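Local structure of lysozyme, putative (Bacillus anthracis, 2WAG) at residues D162-V168 with W180-T186; P101-E107 with K139-A145. The protein probably hydrolyses the beta-1,4 linkages of bacterial cell-wall peptidoglycan as a family GH25 lysozyme, with retention of anomeric configuration. All blocks are in the same frame, centred on the assembly; numbering follows the deposited sequence.

How the contacts relate
The two contacts are successive parts of the parallel run within one mixed sheet: strand 142-145 of contact 2 runs beside strand 162-166 of contact 1, and their centres lie 11 Å apart. The backbone joins them through W164 N, 2.8 Å from L143 O, a probable hydrogen bond. On the face carrying W164, Q184 and Y144 a second link is made by side chains, Q184 OE1 of contact 1 lying 2.7 Å from Y144 OH of contact 2. Y144 leads on to the carboxylates of D105 and E107, a cluster at the C-terminal strand ends, where TIM-barrel enzymes generally place their active sites; D20, bound to Q184, belongs to the same polar network.

Contact 1: D162-V168 with W180-T186; sequences DIWIRSV and WTFWQYT. With SO4 (sulfate ion), chain F; SO4 (sulfate ion), chain D.
I163 O is gripped by two backbone donors, T181 N at 2.8 Å in the carbonyl plane and F182 N at 3.2 Å, tilted somewhat from it. Beyond this fork the bonds alternate regularly: I165 N donates to F182 O, I165 O accepts from Q184 N, and S167 N reaches Q184 O. That alternation, with strand axes 4.6 Å apart and 11° from parallel, identifies neighbouring parallel strands of the TIM-barrel-like GH25 sheet. On one face, W164 has CG anti to its backbone N, which lays the indole beside F182: F182 CB sits over the five-membered ring, 3.7 Å from its centroid, while the phenyl edge turns toward the same ring with planes at 54°. The indole edge meets Q184, and its NE1 is hydrogen-bonded to N204. The Q184 amide is held by Y144 through OE1 and D20 through NE2. On the other face, W183 NE1 gives S167 O a nearly straight bond (2.9 Å, 176°) lying in the indole plane. Just past the strand end, sulfate oxygen O3 accepts from V168 N at 2.9 Å; in one of its two conformers R166 also reaches this sulfate, NE donating to O3 and NH2 to O1.

Contact 2: P101-E107 with K139-A145; sequences PPVIDVE and KKVILYA
Y144 and I142 of 139-145 and P101 of 101-107 bury the most surface here, and each crosses to the other strand differently. Y144 places its ring alongside the D105 side chain, both with CG anti to the backbone N, and the carboxylate and ring planes stand 48° apart. The tyrosine CD2 comes within 3.3 Å of D105 CG, while E107 OE2 approaches the ring edge at CE2, also at 3.3 Å. A water donates to both E107 OE1 and Y144 OH, and the hydroxyl is hydrogen-bonded to Q184 as well; E107 OE2 takes a bond from G2 N of the second subunit, a residue of the engineered tag. I142 packs its CB against V103 CG2 at 3.8 Å and sends CD1 to P101 CB at 4.0 Å. P101 CB also lies against K140 O, 3.1 Å away. Between these groups run four backbone bonds, from I142 N to P102 O, I104 N to I142 O, Y144 N to I104 O, and V106 N to Y144 O, the last 2.8 Å long and 176° at the hydrogen. The axes lie 4.7 Å apart with 24° between them, and helix 119-137 packs on I104 and V106; strand 103-106, this helix and strand 142-145 make a beta-alpha-beta unit, the repeating element of TIM-barrel folds.

Contact 1: D162-V168 with W180-T186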
loop_
_atom_site.group_PDB
_atom_site.type_symbol
_atom_site.label_atom_id
_atom_site.label_comp_id
_atom_site.label_asym_id
_atom_site.label_seq_id
_atom_site.Cartn_x
_atom_site.Cartn_y
_atom_site.Cartn_z
ATOM N N ASP A 162 10.134 17.942 12.868
ATOM C CA ASP A 162 8.702 17.624 13.023
ATOM C C ASP A 162 8.426 16.250 12.404
ATOM O O ASP A 162 9.156 15.816 11.504
ATOM C CB ASP A 162 7.848 18.664 12.283
ATOM C CG ASP A 162 7.691 19.967 13.069
ATOM O OD1 ASP A 162 7.973 19.967 14.281
ATOM O OD2 ASP A 162 7.237 20.953 12.470
ATOM N N ILE A 163 7.398 15.575 12.903
ATOM C CA ILE A 163 7.092 14.206 12.483
ATOM C C ILE A 163 5.853 14.142 11.601
ATOM O O ILE A 163 4.809 14.735 11.906
ATOM C CB ILE A 163 6.897 13.264 13.702
ATOM C CG1 ILE A 163 8.105 13.337 14.661
ATOM C CG2 ILE A 163 6.609 11.824 13.229
ATOM C CD1 ILE A 163 9.434 13.006 13.992
ATOM N N TRP A 164 6.009 13.422 10.496
ATOM C CA TRP A 164 4.909 13.113 9.602
ATOM C C TRP A 164 4.742 11.591 9.679
ATOM O O TRP A 164 5.632 10.847 9.255
ATOM C CB TRP A 164 5.257 13.612 8.197
ATOM C CG TRP A 164 4.295 13.291 7.085
ATOM C CD1 TRP A 164 3.056 12.692 7.157
ATOM C CD2 TRP A 164 4.539 13.562 5.708
ATOM N NE1 TRP A 164 2.525 12.577 5.880
ATOM C CE2 TRP A 164 3.426 13.087 4.975
ATOM C CE3 TRP A 164 5.628 14.115 5.015
ATOM C CZ2 TRP A 164 3.366 13.167 3.576
ATOM C CZ3 TRP A 164 5.575 14.206 3.650
ATOM C CH2 TRP A 164 4.458 13.720 2.929
ATOM N N ILE A 165 3.644 11.116 10.271
ATOM C CA ILE A 165 3.476 9.680 10.541
ATOM C C ILE A 165 2.469 9.041 9.587
ATOM O O ILE A 165 1.402 9.612 9.316
ATOM C CB ILE A 165 3.048 9.452 12.025
ATOM C CG1 ILE A 165 3.044 7.961 12.386
ATOM C CG2 ILE A 165 1.695 10.109 12.345
ATOM C CD1 ILE A 165 4.425 7.279 12.363
ATOM N N ARG A 166 2.802 7.857 9.078
ATOM C CA ARG A 166 1.817 7.080 8.330
ATOM C C ARG A 166 0.945 6.297 9.303
ATOM O O ARG A 166 1.449 5.555 10.148
ATOM C CB ARG A 166 2.500 6.106 7.363
ATOM C CG ARG A 166 1.501 5.446 6.412
ATOM C CD ARG A 166 2.114 4.359 5.531
ATOM N NE ARG A 166 2.205 3.096 6.262
ATOM C CZ ARG A 166 2.846 2.012 5.827
ATOM N NH1 ARG A 166 3.481 2.013 4.655
ATOM N NH2 ARG A 166 2.849 0.917 6.574
ATOM N N SER A 167 -0.367 6.455 9.160
ATOM C CA SER A 167 -1.312 5.654 9.931
ATOM C C SER A 167 -2.588 5.449 9.116
ATOM O O SER A 167 -3.535 6.242 9.227
ATOM C CB SER A 167 -1.606 6.330 11.266
ATOM O OG SER A 167 -2.387 5.497 12.110
ATOM N N VAL A 168 -2.576 4.436 8.252
ATOM C CA VAL A 168 -3.667 4.256 7.279
ATOM C C VAL A 168 -4.766 3.311 7.736
ATOM O O VAL A 168 -5.763 3.163 7.025
ATOM C CB VAL A 168 -3.146 3.847 5.871
ATOM C CG1 VAL A 168 -2.125 4.851 5.356
ATOM C CG2 VAL A 168 -2.565 2.446 5.851
ATOM N N TRP A 180 2.449 14.567 16.609
ATOM C CA TRP A 180 2.741 14.582 15.177
ATOM C C TRP A 180 2.353 15.918 14.557
ATOM O O TRP A 180 1.494 16.660 15.088
ATOM C CB TRP A 180 2.070 13.410 14.438
ATOM C CG TRP A 180 0.582 13.319 14.646
ATOM C CD1 TRP A 180 -0.060 12.615 15.610
ATOM C CD2 TRP A 180 -0.440 14.003 13.896
ATOM N NE1 TRP A 180 -1.426 12.793 15.498
ATOM C CE2 TRP A 180 -1.684 13.644 14.460
ATOM C CE3 TRP A 180 -0.427 14.873 12.800
ATOM C CZ2 TRP A 180 -2.901 14.128 13.961
ATOM C CZ3 TRP A 180 -1.638 15.352 12.302
ATOM C CH2 TRP A 180 -2.857 14.978 12.884
ATOM N N THR A 181 2.971 16.225 13.417
ATOM C CA THR A 181 2.693 17.459 12.682
ATOM C C THR A 181 1.873 17.195 11.401
ATOM O O THR A 181 0.999 17.981 11.057
ATOM C CB THR A 181 4.008 18.198 12.342
ATOM O OG1 THR A 181 4.733 18.452 13.553
ATOM C CG2 THR A 181 3.737 19.503 11.590
ATOM N N PHE A 182 2.165 16.091 10.711
ATOM C CA PHE A 182 1.345 15.613 9.600
ATOM C C PHE A 182 1.011 14.152 9.820
ATOM O O PHE A 182 1.772 13.406 10.461
ATOM C CB PHE A 182 2.072 15.755 8.251
ATOM C CG PHE A 182 2.355 17.185 7.846
ATOM C CD1 PHE A 182 1.464 17.901 7.037
ATOM C CD2 PHE A 182 3.545 17.808 8.241
ATOM C CE1 PHE A 182 1.753 19.204 6.630
ATOM C CE2 PHE A 182 3.821 19.119 7.875
ATOM C CZ PHE A 182 2.938 19.823 7.066
ATOM N N TRP A 183 -0.126 13.745 9.257
ATOM C CA TRP A 183 -0.609 12.356 9.359
ATOM C C TRP A 183 -1.046 11.895 7.969
ATOM O O TRP A 183 -1.932 12.501 7.370
ATOM C CB TRP A 183 -1.800 12.325 10.338
ATOM C CG TRP A 183 -2.679 11.104 10.301
ATOM C CD1 TRP A 183 -2.332 9.828 9.945
ATOM C CD2 TRP A 183 -4.066 11.058 10.672
ATOM N NE1 TRP A 183 -3.437 8.996 10.027
ATOM C CE2 TRP A 183 -4.505 9.727 10.489
ATOM C CE3 TRP A 183 -4.973 12.013 11.166
ATOM C CZ2 TRP A 183 -5.818 9.329 10.765
ATOM C CZ3 TRP A 183 -6.283 11.611 11.445
ATOM C CH2 TRP A 183 -6.684 10.279 11.237
ATOM N N GLN A 184 -0.395 10.852 7.453
ATOM C CA GLN A 184 -0.822 10.216 6.196
ATOM C C GLN A 184 -1.880 9.186 6.540
ATOM O O GLN A 184 -1.596 8.180 7.221
ATOM C CB GLN A 184 0.357 9.543 5.503
ATOM C CG GLN A 184 0.032 8.968 4.145
ATOM C CD GLN A 184 1.284 8.479 3.521
ATOM O OE1 GLN A 184 1.693 7.366 3.776
ATOM N NE2 GLN A 184 1.953 9.338 2.779
ATOM N N TYR A 185 -3.110 9.436 6.088
ATOM C CA TYR A 185 -4.241 8.608 6.518
ATOM C C TYR A 185 -4.748 7.615 5.476
ATOM O O TYR A 185 -5.522 6.707 5.814
ATOM C CB TYR A 185 -5.379 9.478 7.053
ATOM C CG TYR A 185 -6.036 10.380 6.044
ATOM C CD1 TYR A 185 -7.132 9.933 5.294
ATOM C CD2 TYR A 185 -5.574 11.665 5.827
ATOM C CE1 TYR A 185 -7.758 10.754 4.380
ATOM C CE2 TYR A 185 -6.187 12.505 4.921
ATOM C CZ TYR A 185 -7.275 12.054 4.195
ATOM O OH TYR A 185 -7.873 12.932 3.305
ATOM N N THR A 186 -4.316 7.734 4.226
ATOM C CA THR A 186 -4.713 6.747 3.222
ATOM C C THR A 186 -3.723 6.739 2.080
ATOM O O THR A 186 -3.062 7.755 1.820
ATOM C CB THR A 186 -6.137 7.019 2.668
ATOM O OG1 THR A 186 -6.505 5.948 1.777
ATOM C CG2 THR A 186 -6.214 8.335 1.920
HETATM S S SO4 F . -0.271 1.580 8.867
HETATM O O1 SO4 F . 1.118 1.077 8.934
HETATM O O2 SO4 F . -0.552 1.740 10.267
HETATM O O3 SO4 F . -0.230 2.795 8.153
HETATM O O4 SO4 F . -0.920 0.446 8.276
HETATM S S SO4 D . -11.355 12.061 3.510
HETATM O O1 SO4 D . -11.075 11.721 4.912
HETATM O O2 SO4 D . -11.690 13.505 3.460
HETATM O O3 SO4 D . -12.559 11.339 3.058
HETATM O O4 SO4 D . -10.264 11.933 2.519
HETATM O O HOH W 1 5.894 16.590 15.167
#

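Contact 2: P101-E107 with K139-A145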
loop_
_atom_site.group_PDB
_atom_site.type_symbol
_atom_site.label_atom_id
_atom_site.label_comp_id
_atom_site.label_asym_id
_atom_site.label_seq_id
_atom_site.Cartn_x
_atom_site.Cartn_y
_atom_site.Cartn_z
ATOM N N PRO A 101 8.774 23.157 4.429
ATOM C CA PRO A 101 10.088 22.623 4.794
ATOM C C PRO A 101 10.387 21.320 4.058
ATOM O O PRO A 101 9.457 20.596 3.643
ATOM C CB PRO A 101 9.970 22.377 6.296
ATOM C CG PRO A 101 8.832 23.307 6.747
ATOM C CD PRO A 101 7.877 23.271 5.588
ATOM N N PRO A 102 11.674 20.993 3.929
ATOM C CA PRO A 102 12.042 19.719 3.310
ATOM C C PRO A 102 11.633 18.533 4.164
ATOM O O PRO A 102 11.583 18.629 5.399
ATOM C CB PRO A 102 13.571 19.782 3.227
ATOM C CG PRO A 102 13.994 20.864 4.110
ATOM C CD PRO A 102 12.838 21.746 4.440
ATOM N N VAL A 103 11.329 17.433 3.492
ATOM C CA VAL A 103 11.004 16.185 4.147
ATOM C C VAL A 103 12.023 15.088 3.816
ATOM O O VAL A 103 12.403 14.957 2.697
ATOM C CB VAL A 103 9.635 15.692 3.698
ATOM C CG1 VAL A 103 9.316 14.304 4.214
ATOM C CG2 VAL A 103 8.542 16.706 4.021
ATOM N N ILE A 104 12.418 14.333 4.851
ATOM C CA ILE A 104 13.163 13.101 4.619
ATOM C C ILE A 104 12.249 11.938 5.000
ATOM O O ILE A 104 11.743 11.887 6.125
ATOM C CB ILE A 104 14.474 13.030 5.416
ATOM C CG1 ILE A 104 15.338 14.279 5.189
ATOM C CG2 ILE A 104 15.227 11.777 5.001
ATOM C CD1 ILE A 104 16.476 14.409 6.190
ATOM N N ASP A 105 12.060 11.027 4.045
ATOM C CA ASP A 105 11.165 9.898 4.166
ATOM C C ASP A 105 12.000 8.663 4.542
ATOM O O ASP A 105 12.868 8.240 3.763
ATOM C CB ASP A 105 10.446 9.755 2.814
ATOM C CG ASP A 105 9.488 8.582 2.729
ATOM O OD1 ASP A 105 9.773 7.490 3.296
ATOM O OD2 ASP A 105 8.475 8.762 2.022
ATOM N N VAL A 106 11.766 8.145 5.745
ATOM C CA VAL A 106 12.549 7.017 6.298
ATOM C C VAL A 106 11.609 5.823 6.468
ATOM O O VAL A 106 10.694 5.842 7.320
ATOM C CB VAL A 106 13.176 7.387 7.648
ATOM C CG1 VAL A 106 14.029 6.247 8.172
ATOM C CG2 VAL A 106 13.985 8.689 7.555
ATOM N N GLU A 107 11.819 4.783 5.660
ATOM C CA GLU A 107 10.938 3.607 5.734
ATOM C C GLU A 107 11.625 2.436 5.061
ATOM O O GLU A 107 12.608 2.607 4.334
ATOM C CB GLU A 107 9.571 3.866 5.081
ATOM C CG GLU A 107 9.615 4.115 3.597
ATOM C CD GLU A 107 8.252 4.514 3.088
ATOM O OE1 GLU A 107 7.369 3.623 2.970
ATOM O OE2 GLU A 107 8.030 5.717 2.820
ATOM N N LYS A 139 14.784 26.099 7.303
ATOM C CA LYS A 139 13.509 25.602 7.815
ATOM C C LYS A 139 13.711 24.282 8.542
ATOM O O LYS A 139 14.498 23.445 8.100
ATOM C CB LYS A 139 12.530 25.391 6.660
ATOM C CG LYS A 139 12.196 26.661 5.886
ATOM C CD LYS A 139 11.161 26.353 4.806
ATOM C CE LYS A 139 10.817 27.572 3.957
ATOM N NZ LYS A 139 9.911 28.501 4.686
ATOM N N LYS A 140 12.994 24.098 9.649
ATOM C CA LYS A 140 13.029 22.851 10.411
ATOM C C LYS A 140 12.604 21.688 9.521
ATOM O O LYS A 140 11.585 21.747 8.826
ATOM C CB LYS A 140 12.103 22.931 11.620
ATOM C CG LYS A 140 11.861 21.569 12.268
ATOM C CD LYS A 140 10.794 21.634 13.347
ATOM C CE LYS A 140 11.198 22.545 14.492
ATOM N NZ LYS A 140 10.108 22.638 15.501
ATOM N N VAL A 141 13.402 20.632 9.525
ATOM C CA VAL A 141 13.166 19.481 8.658
ATOM C C VAL A 141 12.054 18.589 9.211
ATOM O O VAL A 141 11.888 18.424 10.443
ATOM C CB VAL A 141 14.481 18.718 8.465
ATOM C CG1 VAL A 141 14.270 17.410 7.696
ATOM C CG2 VAL A 141 15.484 19.640 7.773
ATOM N N ILE A 142 11.253 18.057 8.284
ATOM C CA ILE A 142 10.214 17.085 8.613
ATOM C C ILE A 142 10.715 15.673 8.323
ATOM O O ILE A 142 11.282 15.437 7.258
ATOM C CB ILE A 142 8.965 17.353 7.732
ATOM C CG1 ILE A 142 8.371 18.748 8.000
ATOM C CG2 ILE A 142 7.908 16.283 7.980
ATOM C CD1 ILE A 142 7.542 19.243 6.843
ATOM N N LEU A 143 10.497 14.751 9.263
ATOM C CA LEU A 143 10.769 13.338 9.016
ATOM C C LEU A 143 9.450 12.602 8.829
ATOM O O LEU A 143 8.599 12.643 9.729
ATOM C CB LEU A 143 11.524 12.702 10.184
ATOM C CG LEU A 143 12.875 13.346 10.516
ATOM C CD1 LEU A 143 13.486 12.691 11.740
ATOM C CD2 LEU A 143 13.847 13.273 9.315
ATOM N N TYR A 144 9.287 11.959 7.668
ATOM C CA TYR A 144 8.169 11.044 7.455
ATOM C C TYR A 144 8.644 9.654 7.803
ATOM O O TYR A 144 9.758 9.263 7.424
ATOM C CB TYR A 144 7.746 11.065 5.991
ATOM C CG TYR A 144 6.784 9.946 5.628
ATOM C CD1 TYR A 144 5.399 10.120 5.701
ATOM C CD2 TYR A 144 7.278 8.703 5.206
ATOM C CE1 TYR A 144 4.531 9.081 5.350
ATOM C CE2 TYR A 144 6.423 7.656 4.877
ATOM C CZ TYR A 144 5.053 7.854 4.929
ATOM O OH TYR A 144 4.221 6.823 4.548
ATOM N N ALA A 145 7.809 8.915 8.460
ATOM C CA ALA A 145 8.107 7.515 8.771
ATOM C C ALA A 145 6.864 6.662 8.844
ATOM O O ALA A 145 5.841 7.157 9.166
ATOM C CB ALA A 145 8.863 7.404 10.097
HETATM O O HOH W 2 4.792 4.383 3.261
#